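Local coordinates for protein Cys-Gly metallodipeptidase DUG1 (Saccharomyces cerevisiae, PDB 4G1P) that hydrolyses the dipeptide Cys-Gly with high specificity as a zinc- or manganese-dependent homodimeric M20 peptidase and is the catalytic component of the glutathione-degrading complex, at residues N147-F152 / Q157-N162; V161-C166 / A470-Y475. One frame throughout, in Å; residues are numbered along the deposited sequence.

Interaction 1 (N147-F152 / Q157-N162); sequences NVVDAF and QEFPVN
Phe159 presents its ring edge to one face of the Phe152 ring, a T-shaped (edge-to-face) pair with centroids 5.1 Å apart and planes at 87°. Phe159 CD1 does the touching, 3.6 Å from Phe152 CG and nearer the rim than the middle of the face. Beside it, over the same face, Pro160 CD makes a CH-pi contact 3.9 Å from the centroid of the Phe152 ring; a proline suits this place because its CD, bonded to the ring nitrogen, carries slightly polarised C-H bonds that favour an aromatic face. The far end of Phe159 reaches Val149, CZ lying 4.0 Å from CG2, since chi1 of -163° sets CG opposite the backbone N and turns the ring so that its end comes to Val149. An alanine in place of Phe152 would probably leave the Phe159 edge and the Pro160 CD without the ring face they share, opening a gap beneath the loop. The backbone fixes the turn: Gln157 N donates to Phe152 O (3.2 Å) in the carbonyl plane, and Ser155 OG binds the same oxygen. Outside the pair, Val8 of helix 5-14 touches Phe152, Phe88 of strand 83-88 meets Phe159 edge-to-face, and helix 458-477 packs against Pro160 through Gln473 and Ser476.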
ATOM      1  N   ASN A 147      30.129 -22.873   9.957  1.00 17.55           N
ATOM      2  CA  ASN A 147      31.490 -22.535   9.555  1.00 16.42           C
ATOM      3  C   ASN A 147      32.475 -22.863  10.675  1.00 20.75           C
ATOM      4  O   ASN A 147      33.498 -23.542  10.470  1.00 17.75           O
ATOM      5  CB  ASN A 147      31.574 -21.050   9.204  1.00 14.69           C
ATOM      6  CG  ASN A 147      30.589 -20.652   8.102  1.00 21.12           C
ATOM      7  OD1 ASN A 147      30.188 -21.487   7.285  1.00 19.65           O
ATOM      8  ND2 ASN A 147      30.193 -19.373   8.079  1.00 16.58           N
ATOM      9  N   VAL A 148      32.128 -22.396  11.872  1.00 19.38           N
ATOM     10  CA  VAL A 148      32.924 -22.640  13.054  1.00 19.26           C
ATOM     11  C   VAL A 148      33.136 -24.131  13.333  1.00 21.41           C
ATOM     12  O   VAL A 148      34.263 -24.555  13.593  1.00 20.09           O
ATOM     13  CB  VAL A 148      32.325 -21.944  14.269  1.00 18.63           C
ATOM     14  CG1 VAL A 148      33.035 -22.407  15.554  1.00 15.87           C
ATOM     15  CG2 VAL A 148      32.432 -20.441  14.085  1.00 16.92           C
ATOM     16  N   VAL A 149      32.070 -24.927  13.274  1.00 17.98           N
ATOM     17  CA  VAL A 149      32.251 -26.367  13.421  1.00 20.45           C
ATOM     18  C   VAL A 149      33.234 -26.881  12.365  1.00 21.37           C
ATOM     19  O   VAL A 149      34.120 -27.670  12.663  1.00 26.24           O
ATOM     20  CB  VAL A 149      30.930 -27.141  13.343  1.00 18.18           C
ATOM     21  CG1 VAL A 149      31.198 -28.621  13.319  1.00 19.42           C
ATOM     22  CG2 VAL A 149      30.052 -26.798  14.512  1.00 16.33           C
ATOM     23  N   ASP A 150      33.111 -26.386  11.144  1.00 18.76           N
ATOM     24  CA  ASP A 150      34.001 -26.807  10.086  1.00 20.62           C
ATOM     25  C   ASP A 150      35.448 -26.443  10.390  1.00 24.50           C
ATOM     26  O   ASP A 150      36.359 -27.207  10.096  1.00 22.34           O
ATOM     27  CB  ASP A 150      33.582 -26.196   8.751  1.00 17.30           C
ATOM     28  CG  ASP A 150      32.393 -26.892   8.150  1.00 22.26           C
ATOM     29  OD1 ASP A 150      32.079 -28.013   8.607  1.00 22.99           O
ATOM     30  OD2 ASP A 150      31.777 -26.325   7.221  1.00 20.79           O
ATOM     31  N   ALA A 151      35.657 -25.271  10.971  1.00 22.16           N
ATOM     32  CA  ALA A 151      37.011 -24.788  11.163  1.00 20.37           C
ATOM     33  C   ALA A 151      37.734 -25.613  12.221  1.00 25.93           C
ATOM     34  O   ALA A 151      38.901 -25.949  12.047  1.00 26.57           O
ATOM     35  CB  ALA A 151      37.006 -23.323  11.531  1.00 19.67           C
ATOM     36  N   PHE A 152      37.043 -25.925  13.316  1.00 23.48           N
ATOM     37  CA  PHE A 152      37.572 -26.845  14.312  1.00 26.61           C
ATOM     38  C   PHE A 152      37.951 -28.153  13.623  1.00 30.35           C
ATOM     39  O   PHE A 152      39.027 -28.711  13.865  1.00 29.78           O
ATOM     40  CB  PHE A 152      36.556 -27.103  15.441  1.00 24.23           C
ATOM     41  CG  PHE A 152      36.603 -26.085  16.546  1.00 23.95           C
ATOM     42  CD1 PHE A 152      35.826 -24.937  16.487  1.00 22.48           C
ATOM     43  CD2 PHE A 152      37.445 -26.262  17.632  1.00 24.29           C
ATOM     44  CE1 PHE A 152      35.876 -23.984  17.501  1.00 23.69           C
ATOM     45  CE2 PHE A 152      37.508 -25.315  18.650  1.00 23.86           C
ATOM     46  CZ  PHE A 152      36.721 -24.175  18.585  1.00 27.30           C
ATOM     47  N   GLN A 157      41.475 -29.648  15.623  1.00 37.28           N
ATOM     48  CA  GLN A 157      41.367 -29.244  17.013  1.00 35.52           C
ATOM     49  C   GLN A 157      40.068 -29.772  17.642  1.00 36.55           C
ATOM     50  O   GLN A 157      39.029 -29.852  16.989  1.00 35.23           O
ATOM     51  CB  GLN A 157      41.419 -27.730  17.061  1.00 32.72           C
ATOM     52  CG  GLN A 157      42.449 -27.162  17.982  1.00 45.74           C
ATOM     53  CD  GLN A 157      43.876 -27.656  17.747  1.00 49.58           C
ATOM     54  OE1 GLN A 157      44.675 -27.711  18.684  1.00 49.94           O
ATOM     55  NE2 GLN A 157      44.208 -27.990  16.500  1.00 43.49           N
ATOM     56  N   GLU A 158      40.125 -30.143  18.913  1.00 39.25           N
ATOM     57  CA  GLU A 158      38.956 -30.713  19.583  1.00 37.45           C
ATOM     58  C   GLU A 158      37.832 -29.687  19.758  1.00 33.40           C
ATOM     59  O   GLU A 158      38.064 -28.589  20.271  1.00 33.64           O
ATOM     60  CB  GLU A 158      39.361 -31.281  20.940  1.00 36.47           C
ATOM     61  CG  GLU A 158      38.338 -32.204  21.548  1.00 41.08           C
ATOM     62  CD  GLU A 158      38.758 -32.712  22.910  1.00 54.79           C
ATOM     63  OE1 GLU A 158      39.975 -32.709  23.208  1.00 64.39           O
ATOM     64  OE2 GLU A 158      37.870 -33.112  23.689  1.00 58.88           O
ATOM     65  N   PHE A 159      36.620 -30.036  19.330  1.00 31.86           N
ATOM     66  CA  PHE A 159      35.479 -29.142  19.522  1.00 27.63           C
ATOM     67  C   PHE A 159      35.133 -29.079  21.011  1.00 26.97           C
ATOM     68  O   PHE A 159      34.958 -30.107  21.652  1.00 28.59           O
ATOM     69  CB  PHE A 159      34.271 -29.582  18.691  1.00 21.81           C
ATOM     70  CG  PHE A 159      33.227 -28.503  18.529  1.00 24.12           C
ATOM     71  CD1 PHE A 159      33.506 -27.355  17.812  1.00 19.80           C
ATOM     72  CD2 PHE A 159      31.978 -28.634  19.103  1.00 21.57           C
ATOM     73  CE1 PHE A 159      32.563 -26.371  17.670  1.00 20.68           C
ATOM     74  CE2 PHE A 159      31.029 -27.652  18.959  1.00 20.73           C
ATOM     75  CZ  PHE A 159      31.321 -26.514  18.246  1.00 19.57           C
ATOM     76  N   PRO A 160      35.046 -27.866  21.570  1.00 23.89           N
ATOM     77  CA  PRO A 160      35.037 -27.755  23.031  1.00 20.90           C
ATOM     78  C   PRO A 160      33.709 -28.077  23.714  1.00 25.06           C
ATOM     79  O   PRO A 160      33.707 -28.261  24.932  1.00 24.95           O
ATOM     80  CB  PRO A 160      35.421 -26.293  23.266  1.00 23.93           C
ATOM     81  CG  PRO A 160      34.976 -25.591  22.035  1.00 22.99           C
ATOM     82  CD  PRO A 160      35.156 -26.555  20.910  1.00 22.00           C
ATOM     83  N   VAL A 161      32.599 -28.132  22.981  1.00 23.28           N
ATOM     84  CA  VAL A 161      31.319 -28.420  23.624  1.00 22.81           C
ATOM     85  C   VAL A 161      30.467 -29.348  22.774  1.00 22.10           C
ATOM     86  O   VAL A 161      30.847 -29.693  21.677  1.00 21.46           O
ATOM     87  CB  VAL A 161      30.487 -27.133  23.914  1.00 23.20           C
ATOM     88  CG1 VAL A 161      31.282 -26.103  24.726  1.00 18.64           C
ATOM     89  CG2 VAL A 161      29.960 -26.530  22.609  1.00 20.58           C
ATOM     90  N   ASN A 162      29.318 -29.760  23.297  1.00 21.37           N
ATOM     91  CA  ASN A 162      28.313 -30.400  22.472  1.00 24.09           C
ATOM     92  C   ASN A 162      27.372 -29.325  21.956  1.00 26.33           C
ATOM     93  O   ASN A 162      26.723 -28.643  22.743  1.00 25.70           O
ATOM     94  CB  ASN A 162      27.527 -31.434  23.265  1.00 24.34           C
ATOM     95  CG  ASN A 162      28.419 -32.498  23.880  1.00 27.36           C
ATOM     96  OD1 ASN A 162      29.134 -33.217  23.183  1.00 26.33           O
ATOM     97  ND2 ASN A 162      28.384 -32.596  25.194  1.00 26.38           N
TER

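Interaction 2 (V161-C166 / A470-Y475); sequences VNLVTC and AYLQYY
Val161 and Leu472 bring the two backbones closest, their CA atoms 6.8 Å apart, where the chain enters strand 162-168 and meets the flank of helix 458-477. From there the strand draws away from the helix, so contact is confined to its beginning. No hydrogen bond passes between the segments; the helix and the strand each make their backbone bonds elsewhere: Tyr475 N binds Tyr471 O (2.9 Å) inside the helix, while Val164 pairs with Val97 and Val99 of strand 96-102 and Leu163 with Phe88 of strand 83-88. The contact belongs to the alpha/beta scaffold of the M20 catalytic domain, in which helices pack on a mixed sheet; the strand runs parallel to 96-102 and antiparallel to 83-88, and the helix is the last of the chain. The side chains that meet across the contact are apolar, though one valine methyl also rests against a backbone oxygen. Val161 points both methyls at the helix, CG2 lying 4.0 Å from Leu472 CD2 and CG1 resting 3.8 Å from Leu472 O. Its chi1 of -54° places CG1 opposite the carbonyl carbon and so turns that methyl to the helix backbone. Leu472 comes across Val161 at about a right angle, and its CD2 also approaches Leu163 CD1, more loosely, at 4.5 Å. A beta-branched valine is short and stiff enough to lie close to the helix, whereas the longer leucine side chains can still approach each other where the strand recedes. One turn along from Leu472, Tyr475 meets Lys95, which makes a cation-pi contact with its ring, donates to its backbone O, and pairs through its own backbone with Asn162.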
ATOM      1  N   VAL A 161      32.599 -28.132  22.981  1.00 23.28           N
ATOM      2  CA  VAL A 161      31.319 -28.420  23.624  1.00 22.81           C
ATOM      3  C   VAL A 161      30.467 -29.348  22.774  1.00 22.10           C
ATOM      4  O   VAL A 161      30.847 -29.693  21.677  1.00 21.46           O
ATOM      5  CB  VAL A 161      30.487 -27.133  23.914  1.00 23.20           C
ATOM      6  CG1 VAL A 161      31.282 -26.103  24.726  1.00 18.64           C
ATOM      7  CG2 VAL A 161      29.960 -26.530  22.609  1.00 20.58           C
ATOM      8  N   ASN A 162      29.318 -29.760  23.297  1.00 21.37           N
ATOM      9  CA  ASN A 162      28.313 -30.400  22.472  1.00 24.09           C
ATOM     10  C   ASN A 162      27.372 -29.325  21.956  1.00 26.33           C
ATOM     11  O   ASN A 162      26.723 -28.643  22.743  1.00 25.70           O
ATOM     12  CB  ASN A 162      27.527 -31.434  23.265  1.00 24.34           C
ATOM     13  CG  ASN A 162      28.419 -32.498  23.880  1.00 27.36           C
ATOM     14  OD1 ASN A 162      29.134 -33.217  23.183  1.00 26.33           O
ATOM     15  ND2 ASN A 162      28.384 -32.596  25.194  1.00 26.38           N
ATOM     16  N   LEU A 163      27.313 -29.163  20.637  1.00 21.85           N
ATOM     17  CA  LEU A 163      26.477 -28.144  20.050  1.00 22.02           C
ATOM     18  C   LEU A 163      25.097 -28.701  19.760  1.00 21.89           C
ATOM     19  O   LEU A 163      24.956 -29.841  19.345  1.00 22.80           O
ATOM     20  CB  LEU A 163      27.105 -27.602  18.773  1.00 22.47           C
ATOM     21  CG  LEU A 163      26.534 -26.232  18.436  1.00 22.09           C
ATOM     22  CD1 LEU A 163      26.951 -25.224  19.513  1.00 20.31           C
ATOM     23  CD2 LEU A 163      26.973 -25.784  17.047  1.00 20.06           C
ATOM     24  N   VAL A 164      24.076 -27.896  20.007  1.00 20.25           N
ATOM     25  CA  VAL A 164      22.706 -28.281  19.725  1.00 19.61           C
ATOM     26  C   VAL A 164      22.083 -27.102  19.027  1.00 22.15           C
ATOM     27  O   VAL A 164      22.343 -25.953  19.384  1.00 22.25           O
ATOM     28  CB  VAL A 164      21.922 -28.612  21.002  1.00 18.85           C
ATOM     29  CG1 VAL A 164      20.452 -28.841  20.699  1.00 18.87           C
ATOM     30  CG2 VAL A 164      22.504 -29.835  21.647  1.00 22.08           C
ATOM     31  N   THR A 165      21.277 -27.384  18.015  1.00 22.00           N
ATOM     32  CA  THR A 165      20.821 -26.349  17.121  1.00 18.09           C
ATOM     33  C   THR A 165      19.326 -26.232  17.184  1.00 18.56           C
ATOM     34  O   THR A 165      18.634 -27.216  17.370  1.00 22.15           O
ATOM     35  CB  THR A 165      21.286 -26.643  15.682  1.00 20.01           C
ATOM     36  OG1 THR A 165      21.760 -25.444  15.100  1.00 29.45           O
ATOM     37  CG2 THR A 165      20.183 -27.136  14.822  1.00 18.48           C
ATOM     38  N   CYS A 166      18.830 -25.013  17.046  1.00 20.02           N
ATOM     39  CA  CYS A 166      17.400 -24.772  16.962  1.00 18.83           C
ATOM     40  C   CYS A 166      17.141 -23.588  16.005  1.00 19.27           C
ATOM     41  O   CYS A 166      17.096 -22.433  16.416  1.00 18.28           O
ATOM     42  CB  CYS A 166      16.822 -24.518  18.360  1.00 15.11           C
ATOM     43  SG  CYS A 166      15.035 -24.198  18.372  1.00 22.46           S
ATOM     44  N   ALA A 470      36.111 -18.683  20.015  1.00 16.96           N
ATOM     45  CA  ALA A 470      36.792 -18.506  21.286  1.00 21.71           C
ATOM     46  C   ALA A 470      35.791 -18.586  22.426  1.00 21.46           C
ATOM     47  O   ALA A 470      36.078 -19.155  23.483  1.00 19.66           O
ATOM     48  CB  ALA A 470      37.549 -17.199  21.324  1.00 20.06           C
ATOM     49  N   TYR A 471      34.608 -18.031  22.196  1.00 19.00           N
ATOM     50  CA  TYR A 471      33.549 -18.097  23.194  1.00 18.41           C
ATOM     51  C   TYR A 471      33.188 -19.536  23.569  1.00 18.41           C
ATOM     52  O   TYR A 471      33.116 -19.857  24.749  1.00 20.29           O
ATOM     53  CB  TYR A 471      32.311 -17.312  22.749  1.00 15.71           C
ATOM     54  CG  TYR A 471      31.043 -17.919  23.245  1.00 15.03           C
ATOM     55  CD1 TYR A 471      30.630 -17.733  24.550  1.00 17.96           C
ATOM     56  CD2 TYR A 471      30.262 -18.703  22.415  1.00 16.75           C
ATOM     57  CE1 TYR A 471      29.469 -18.308  25.009  1.00 18.63           C
ATOM     58  CE2 TYR A 471      29.110 -19.276  22.863  1.00 17.82           C
ATOM     59  CZ  TYR A 471      28.715 -19.073  24.158  1.00 19.40           C
ATOM     60  OH  TYR A 471      27.559 -19.649  24.605  1.00 25.44           O
ATOM     61  N   LEU A 472      32.972 -20.406  22.589  1.00 17.07           N
ATOM     62  CA  LEU A 472      32.713 -21.811  22.908  1.00 18.02           C
ATOM     63  C   LEU A 472      33.896 -22.429  23.671  1.00 21.42           C
ATOM     64  O   LEU A 472      33.717 -23.197  24.609  1.00 20.57           O
ATOM     65  CB  LEU A 472      32.391 -22.634  21.651  1.00 15.52           C
ATOM     66  CG  LEU A 472      31.086 -22.306  20.907  1.00 20.05           C
ATOM     67  CD1 LEU A 472      31.004 -23.042  19.583  1.00 19.01           C
ATOM     68  CD2 LEU A 472      29.872 -22.642  21.750  1.00 19.39           C
ATOM     69  N   GLN A 473      35.106 -22.080  23.261  1.00 21.25           N
ATOM     70  CA  GLN A 473      36.288 -22.612  23.893  1.00 21.32           C
ATOM     71  C   GLN A 473      36.384 -22.152  25.344  1.00 23.58           C
ATOM     72  O   GLN A 473      36.563 -22.971  26.257  1.00 23.46           O
ATOM     73  CB  GLN A 473      37.537 -22.188  23.121  1.00 22.62           C
ATOM     74  CG  GLN A 473      38.828 -22.711  23.732  1.00 27.52           C
ATOM     75  CD  GLN A 473      38.852 -24.227  23.827  1.00 27.02           C
ATOM     76  OE1 GLN A 473      38.637 -24.924  22.840  1.00 26.73           O
ATOM     77  NE2 GLN A 473      39.107 -24.739  25.017  1.00 26.12           N
ATOM     78  N   TYR A 474      36.263 -20.846  25.560  1.00 20.59           N
ATOM     79  CA  TYR A 474      36.406 -20.310  26.904  1.00 20.44           C
ATOM     80  C   TYR A 474      35.288 -20.784  27.815  1.00 24.43           C
ATOM     81  O   TYR A 474      35.527 -21.125  28.979  1.00 27.55           O
ATOM     82  CB  TYR A 474      36.449 -18.795  26.898  1.00 19.40           C
ATOM     83  CG  TYR A 474      37.727 -18.233  26.354  1.00 22.33           C
ATOM     84  CD1 TYR A 474      38.905 -18.970  26.383  1.00 25.45           C
ATOM     85  CD2 TYR A 474      37.757 -16.965  25.794  1.00 23.38           C
ATOM     86  CE1 TYR A 474      40.090 -18.445  25.868  1.00 26.77           C
ATOM     87  CE2 TYR A 474      38.922 -16.434  25.282  1.00 24.61           C
ATOM     88  CZ  TYR A 474      40.085 -17.171  25.321  1.00 28.00           C
ATOM     89  OH  TYR A 474      41.233 -16.623  24.795  1.00 30.11           O
ATOM     90  N   TYR A 475      34.069 -20.794  27.291  1.00 22.45           N
ATOM     91  CA  TYR A 475      32.949 -21.274  28.071  1.00 22.13           C
ATOM     92  C   TYR A 475      33.225 -22.698  28.553  1.00 26.04           C
ATOM     93  O   TYR A 475      33.009 -23.012  29.730  1.00 30.62           O
ATOM     94  CB  TYR A 475      31.628 -21.179  27.297  1.00 20.44           C
ATOM     95  CG  TYR A 475      30.470 -21.719  28.094  1.00 22.61           C
ATOM     96  CD1 TYR A 475      29.962 -21.014  29.173  1.00 21.08           C
ATOM     97  CD2 TYR A 475      29.918 -22.959  27.804  1.00 25.45           C
ATOM     98  CE1 TYR A 475      28.924 -21.511  29.922  1.00 21.74           C
ATOM     99  CE2 TYR A 475      28.874 -23.465  28.552  1.00 23.27           C
ATOM    100  CZ  TYR A 475      28.385 -22.733  29.607  1.00 23.31           C
ATOM    101  OH  TYR A 475      27.348 -23.226  30.350  1.00 28.81           O
TER

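In the fold
Following the chain, helix 135-154, whose first turn carries the zinc ligand Asp137, ends in interaction 1, which closes a tight loop of four residues. The chain then passes through Val161 and Asn162, shared by both contacts, into strand 162-168; with strand 96-102 this completes a beta-alpha-beta crossover. Interaction 2 closes a far longer loop, 303 residues that include the five-stranded second sheet, by returning helix 458-477 to the strand's start. The two loops follow one another, neither nesting nor crossing. They touch where Phe159 CZ lies 3.7 Å from Leu472 CD1, and where Val149 of one helix meets Leu163, thereby joining both helices to one sheet face.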